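Local coordinates for D-galactonate dehydratase family member SEN1436 (Salmonella enterica subsp. enterica serovar Enteritidis, PDB 3TW9), which catalyses, with low activity in vitro, the magnesium-dependent dehydration of D-gluconate to 2-dehydro-3-deoxy-D-gluconate, at residues 63-67 / 68-72; 393-397 / 398-402. All coordinates share one frame; numbering follows the deposited sequence.

Interaction 1: residues 63-67 / 68-72; sequences CATFT and QRIFA
The carbonyl oxygen of Phe-66 accepts a hydrogen bond from Arg-69 N at 3.1 Å. One residue on, Ile-70 N reaches Thr-67 O in a weak bond of 3.4 Å. Together they wind the 3-10 turn through Thr-67 and Gln-68 that leads into helix 70-85, with Arg-69 as its N-cap residue. Side chains follow the same turn. The Phe-66 ring, swung alongside its own carbonyl carbon (chi1 171°), lies beside the start of the Arg-69 side chain: Arg-69 CB makes a CH-pi contact over one face, 3.9 Å from the centroid, and Arg-69 CG lies 3.5 Å from Phe-66 CZ. Beyond CG the arginine bends, and its NH1 returns to Gln-68 O at 2.9 Å; that oxygen lies in the guanidinium plane. At the edge of the same ring sits the amide oxygen of Gln-68, with OE1 3.4 Å from Phe-66 CE1. A bend at chi2 (90°) folds the amide back over the threonine methyl, bringing Gln-68 OE1 to 3.3 Å from Thr-67 CG2. Thr-67 OG1 turns instead to the backbone oxygen of Asp-45, and Ile-70 CD1 packs against Phe-66 O at 3.5 Å. Gln-68 is assigned to substrate binding, as is Asp-354, which Thr-67 touches. With OE1 set between ring edge and methyl, NE2 hydrogen-bonds a glycerol, probably from the crystallisation liquor, an orientation consistent with presenting the amide N-H groups to a ligand.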
loop_
_atom_site.group_PDB
_atom_site.type_symbol
_atom_site.label_atom_id
_atom_site.label_comp_id
_atom_site.label_asym_id
_atom_site.label_seq_id
_atom_site.Cartn_x
_atom_site.Cartn_y
_atom_site.Cartn_z
ATOM N N CYS C 63 -6.194 12.013 -15.746
ATOM C CA CYS C 63 -5.578 11.693 -17.009
ATOM C C CYS C 63 -6.027 10.323 -17.492
ATOM O O CYS C 63 -5.985 9.340 -16.724
ATOM C CB CYS C 63 -4.046 11.739 -16.931
ATOM S SG CYS C 63 -3.211 11.734 -18.530
ATOM N N ALA C 64 -6.391 10.269 -18.782
ATOM C CA ALA C 64 -6.714 9.023 -19.481
ATOM C C ALA C 64 -5.898 8.846 -20.745
ATOM O O ALA C 64 -6.369 8.240 -21.715
ATOM C CB ALA C 64 -8.250 8.972 -19.799
ATOM N N THR C 65 -4.669 9.372 -20.755
ATOM C CA THR C 65 -3.890 9.433 -21.972
ATOM C C THR C 65 -3.147 8.130 -22.297
ATOM O O THR C 65 -2.053 7.870 -21.752
ATOM C CB THR C 65 -2.934 10.656 -21.927
ATOM O OG1 THR C 65 -3.707 11.842 -21.609
ATOM C CG2 THR C 65 -2.176 10.844 -23.245
ATOM N N PHE C 66 -3.798 7.314 -23.131
ATOM C CA PHE C 66 -3.152 6.312 -23.971
ATOM C C PHE C 66 -3.258 6.942 -25.356
ATOM O O PHE C 66 -4.259 6.782 -26.055
ATOM C CB PHE C 66 -3.920 4.976 -23.850
ATOM C CG PHE C 66 -3.503 3.887 -24.818
ATOM C CD1 PHE C 66 -2.306 3.929 -25.530
ATOM C CD2 PHE C 66 -4.323 2.770 -24.971
ATOM C CE1 PHE C 66 -1.941 2.908 -26.396
ATOM C CE2 PHE C 66 -3.960 1.725 -25.837
ATOM C CZ PHE C 66 -2.769 1.802 -26.558
ATOM N N THR C 67 -2.201 7.653 -25.745
ATOM C CA THR C 67 -2.254 8.524 -26.936
ATOM C C THR C 67 -2.588 7.794 -28.249
ATOM O O THR C 67 -3.396 8.291 -29.055
ATOM C CB THR C 67 -0.962 9.387 -27.087
ATOM O OG1 THR C 67 -1.190 10.441 -28.029
ATOM C CG2 THR C 67 0.221 8.571 -27.599
ATOM N N GLN C 68 -2.019 6.598 -28.431
ATOM C CA GLN C 68 -2.204 5.841 -29.678
ATOM C C GLN C 68 -3.628 5.302 -29.861
ATOM O O GLN C 68 -3.981 4.875 -30.963
ATOM C CB GLN C 68 -1.187 4.718 -29.794
ATOM C CG GLN C 68 0.275 5.183 -29.837
ATOM C CD GLN C 68 0.924 5.291 -28.458
ATOM O OE1 GLN C 68 0.259 5.251 -27.440
ATOM N NE2 GLN C 68 2.244 5.450 -28.443
ATOM N N ARG C 69 -4.430 5.316 -28.799
ATOM C CA ARG C 69 -5.805 4.796 -28.882
ATOM C C ARG C 69 -6.799 5.763 -28.269
ATOM O O ARG C 69 -7.857 5.368 -27.784
ATOM C CB ARG C 69 -5.923 3.371 -28.298
ATOM C CG ARG C 69 -5.177 2.285 -29.084
ATOM C CD ARG C 69 -5.784 1.974 -30.451
ATOM N NE ARG C 69 -5.082 0.900 -31.159
ATOM C CZ ARG C 69 -3.959 1.035 -31.876
ATOM N NH1 ARG C 69 -3.390 2.223 -32.035
ATOM N NH2 ARG C 69 -3.411 -0.027 -32.468
ATOM N N ILE C 70 -6.470 7.059 -28.340
ATOM C CA ILE C 70 -7.238 8.075 -27.661
ATOM C C ILE C 70 -8.746 8.056 -27.915
ATOM O O ILE C 70 -9.505 8.258 -26.988
ATOM C CB ILE C 70 -6.630 9.511 -27.887
ATOM C CG1 ILE C 70 -6.724 10.343 -26.608
ATOM C CG2 ILE C 70 -7.289 10.246 -29.063
ATOM C CD1 ILE C 70 -5.781 9.904 -25.517
ATOM N N PHE C 71 -9.172 7.773 -29.161
ATOM C CA PHE C 71 -10.608 7.797 -29.487
ATOM C C PHE C 71 -11.336 6.608 -28.883
ATOM O O PHE C 71 -12.479 6.733 -28.480
ATOM C CB PHE C 71 -10.860 7.888 -31.004
ATOM C CG PHE C 71 -10.339 9.142 -31.629
ATOM C CD1 PHE C 71 -10.819 10.383 -31.212
ATOM C CD2 PHE C 71 -9.425 9.086 -32.667
ATOM C CE1 PHE C 71 -10.358 11.566 -31.801
ATOM C CE2 PHE C 71 -8.961 10.259 -33.267
ATOM C CZ PHE C 71 -9.424 11.496 -32.828
ATOM N N ALA C 72 -10.645 5.469 -28.787
ATOM C CA ALA C 72 -11.197 4.288 -28.117
ATOM C C ALA C 72 -11.316 4.463 -26.592
ATOM O O ALA C 72 -12.286 3.989 -25.971
ATOM C CB ALA C 72 -10.391 3.017 -28.495
#

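Interaction 2: residues 393-397 / 398-402; sequences PEIDH and GYAYL
Residues 393-402 form a two-stranded antiparallel beta hairpin in the C-terminal, enolase-like part of the chain, its second strand lying next to strand 147-152. Glu-394 and Tyr-401 form a hydrogen-bonded pair: Tyr-401 N reaches Glu-394 O at 2.8 Å, and Glu-394 N returns to Tyr-401 O at 3.0 Å. Nearer the turn, Asp-396 N points almost straight at Tyr-399 O, 2.9 Å away with an N-H...O angle of 176°. The reverse bond, from Tyr-399 N to Asp-396 O, is longer. A type I' turn from Asp-396 to Tyr-399 closes the hairpin, with His-397 and Gly-398 at its corners. Both corner residues have positive phi, a backbone shape that suits glycine at the second. On one face of the hairpin the Tyr-401 ring lies across Asp-396, and its edge meets Asp-396 CB, 3.8 Å from Tyr-401 CE2; carboxylate and ring planes are turned 42° apart. With CG beside the backbone N (chi1 -56°), the ring runs toward the turn, and its hydroxyl meets a water 2.5 Å from Tyr-401 OH. This water donates to Asp-396 O, giving that carbonyl a second partner besides Tyr-399 N and tying the phenol to the turn. The other face carries Ile-395 and Ala-400, a non-hydrogen-bonded pair in which Ile-395 CD1 and Ala-400 CB meet at 3.9 Å; both residues also touch Leu-149 on strand 147-152. At the open end of the hairpin, the Pro-393 ring and the Leu-402 side chain lie side by side, and both rest on Met-364 of helix 357-369.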
loop_
_atom_site.group_PDB
_atom_site.type_symbol
_atom_site.label_atom_id
_atom_site.label_comp_id
_atom_site.label_asym_id
_atom_site.label_seq_id
_atom_site.Cartn_x
_atom_site.Cartn_y
_atom_site.Cartn_z
ATOM N N PRO C 393 3.751 22.122 -12.794
ATOM C CA PRO C 393 4.779 22.183 -11.771
ATOM C C PRO C 393 5.961 23.050 -12.162
ATOM O O PRO C 393 6.330 23.149 -13.353
ATOM C CB PRO C 393 5.250 20.723 -11.647
ATOM C CG PRO C 393 4.133 19.926 -12.179
ATOM C CD PRO C 393 3.548 20.742 -13.280
ATOM N N GLU C 394 6.546 23.665 -11.143
ATOM C CA GLU C 394 7.744 24.481 -11.297
ATOM C C GLU C 394 8.963 23.589 -11.551
ATOM O O GLU C 394 9.238 22.710 -10.751
ATOM C CB GLU C 394 7.931 25.291 -10.010
ATOM C CG GLU C 394 8.489 26.659 -10.193
ATOM C CD GLU C 394 7.876 27.415 -11.369
ATOM O OE1 GLU C 394 6.631 27.544 -11.444
ATOM O OE2 GLU C 394 8.655 27.895 -12.218
ATOM N N ILE C 395 9.673 23.827 -12.659
ATOM C CA ILE C 395 10.908 23.102 -12.985
ATOM C C ILE C 395 12.089 24.040 -12.767
ATOM O O ILE C 395 12.249 25.042 -13.474
ATOM C CB ILE C 395 10.922 22.566 -14.445
ATOM C CG1 ILE C 395 9.630 21.798 -14.781
ATOM C CG2 ILE C 395 12.198 21.741 -14.734
ATOM C CD1 ILE C 395 9.421 20.475 -14.019
ATOM N N ASP C 396 12.915 23.703 -11.786
ATOM C CA ASP C 396 13.995 24.579 -11.357
ATOM C C ASP C 396 15.229 23.745 -11.081
ATOM O O ASP C 396 15.335 23.099 -10.049
ATOM C CB ASP C 396 13.533 25.409 -10.139
ATOM C CG ASP C 396 14.690 26.078 -9.384
ATOM O OD1 ASP C 396 15.807 26.149 -9.930
ATOM O OD2 ASP C 396 14.476 26.512 -8.223
ATOM N N HIS C 397 16.176 23.817 -12.021
ATOM C CA HIS C 397 17.498 23.187 -11.905
ATOM C C HIS C 397 17.454 21.733 -11.469
ATOM O O HIS C 397 18.011 21.354 -10.438
ATOM C CB HIS C 397 18.418 24.035 -11.030
ATOM C CG HIS C 397 18.764 25.351 -11.667
ATOM N ND1 HIS C 397 20.004 25.614 -12.209
ATOM C CD2 HIS C 397 18.010 26.449 -11.907
ATOM C CE1 HIS C 397 20.005 26.828 -12.733
ATOM N NE2 HIS C 397 18.804 27.352 -12.572
ATOM N N GLY C 398 16.750 20.937 -12.264
ATOM C CA GLY C 398 16.688 19.497 -12.061
ATOM C C GLY C 398 15.765 19.013 -10.965
ATOM O O GLY C 398 15.754 17.816 -10.640
ATOM N N TYR C 399 15.010 19.923 -10.370
ATOM C CA TYR C 399 13.968 19.536 -9.414
ATOM C C TYR C 399 12.636 20.078 -9.824
ATOM O O TYR C 399 12.546 21.196 -10.332
ATOM C CB TYR C 399 14.275 20.015 -7.967
ATOM C CG TYR C 399 15.375 19.271 -7.260
ATOM C CD1 TYR C 399 15.122 18.073 -6.596
ATOM C CD2 TYR C 399 16.694 19.757 -7.267
ATOM C CE1 TYR C 399 16.156 17.371 -5.940
ATOM C CE2 TYR C 399 17.723 19.069 -6.618
ATOM C CZ TYR C 399 17.435 17.872 -5.955
ATOM O OH TYR C 399 18.408 17.173 -5.316
ATOM N N ALA C 400 11.582 19.297 -9.581
ATOM C CA ALA C 400 10.228 19.790 -9.742
ATOM C C ALA C 400 9.619 20.159 -8.395
ATOM O O ALA C 400 9.792 19.441 -7.386
ATOM C CB ALA C 400 9.346 18.775 -10.463
ATOM N N TYR C 401 8.888 21.274 -8.399
ATOM C CA TYR C 401 8.220 21.780 -7.195
ATOM C C TYR C 401 6.734 21.934 -7.489
ATOM O O TYR C 401 6.334 22.768 -8.311
ATOM C CB TYR C 401 8.844 23.115 -6.704
ATOM C CG TYR C 401 10.331 23.037 -6.434
ATOM C CD1 TYR C 401 10.809 22.670 -5.181
ATOM C CD2 TYR C 401 11.266 23.299 -7.445
ATOM C CE1 TYR C 401 12.172 22.563 -4.929
ATOM C CE2 TYR C 401 12.625 23.200 -7.203
ATOM C CZ TYR C 401 13.073 22.836 -5.942
ATOM O OH TYR C 401 14.416 22.726 -5.695
ATOM N N LEU C 402 5.920 21.100 -6.849
ATOM C CA LEU C 402 4.479 21.188 -6.992
ATOM C C LEU C 402 3.967 22.414 -6.260
ATOM O O LEU C 402 4.461 22.725 -5.177
ATOM C CB LEU C 402 3.807 19.958 -6.374
ATOM C CG LEU C 402 3.838 18.633 -7.131
ATOM C CD1 LEU C 402 3.167 17.560 -6.261
ATOM C CD2 LEU C 402 3.172 18.720 -8.499
HETATM O O HOH W 1 16.117 23.392 -7.358
#

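Overall arrangement
From the N terminus, the chain runs through the antiparallel strands 31-39, 46-53 and 59-63 and then into interaction 1, which joins this three-stranded sheet to helix 70-85. Interaction 2 comes more than 300 residues later, after the parallel strands and the helices of the enolase-like C-terminal part, and joins strand 147-152 to the hairpin. Each contact closes a local turn, and the two stand in series, neither nesting nor crossing. Their centres are 27 Å apart and their nearest atoms about 12 Å, without touching. Helix 357-369 and the loop preceding it link their surroundings: interaction 1 borders the loop, interaction 2 the helix.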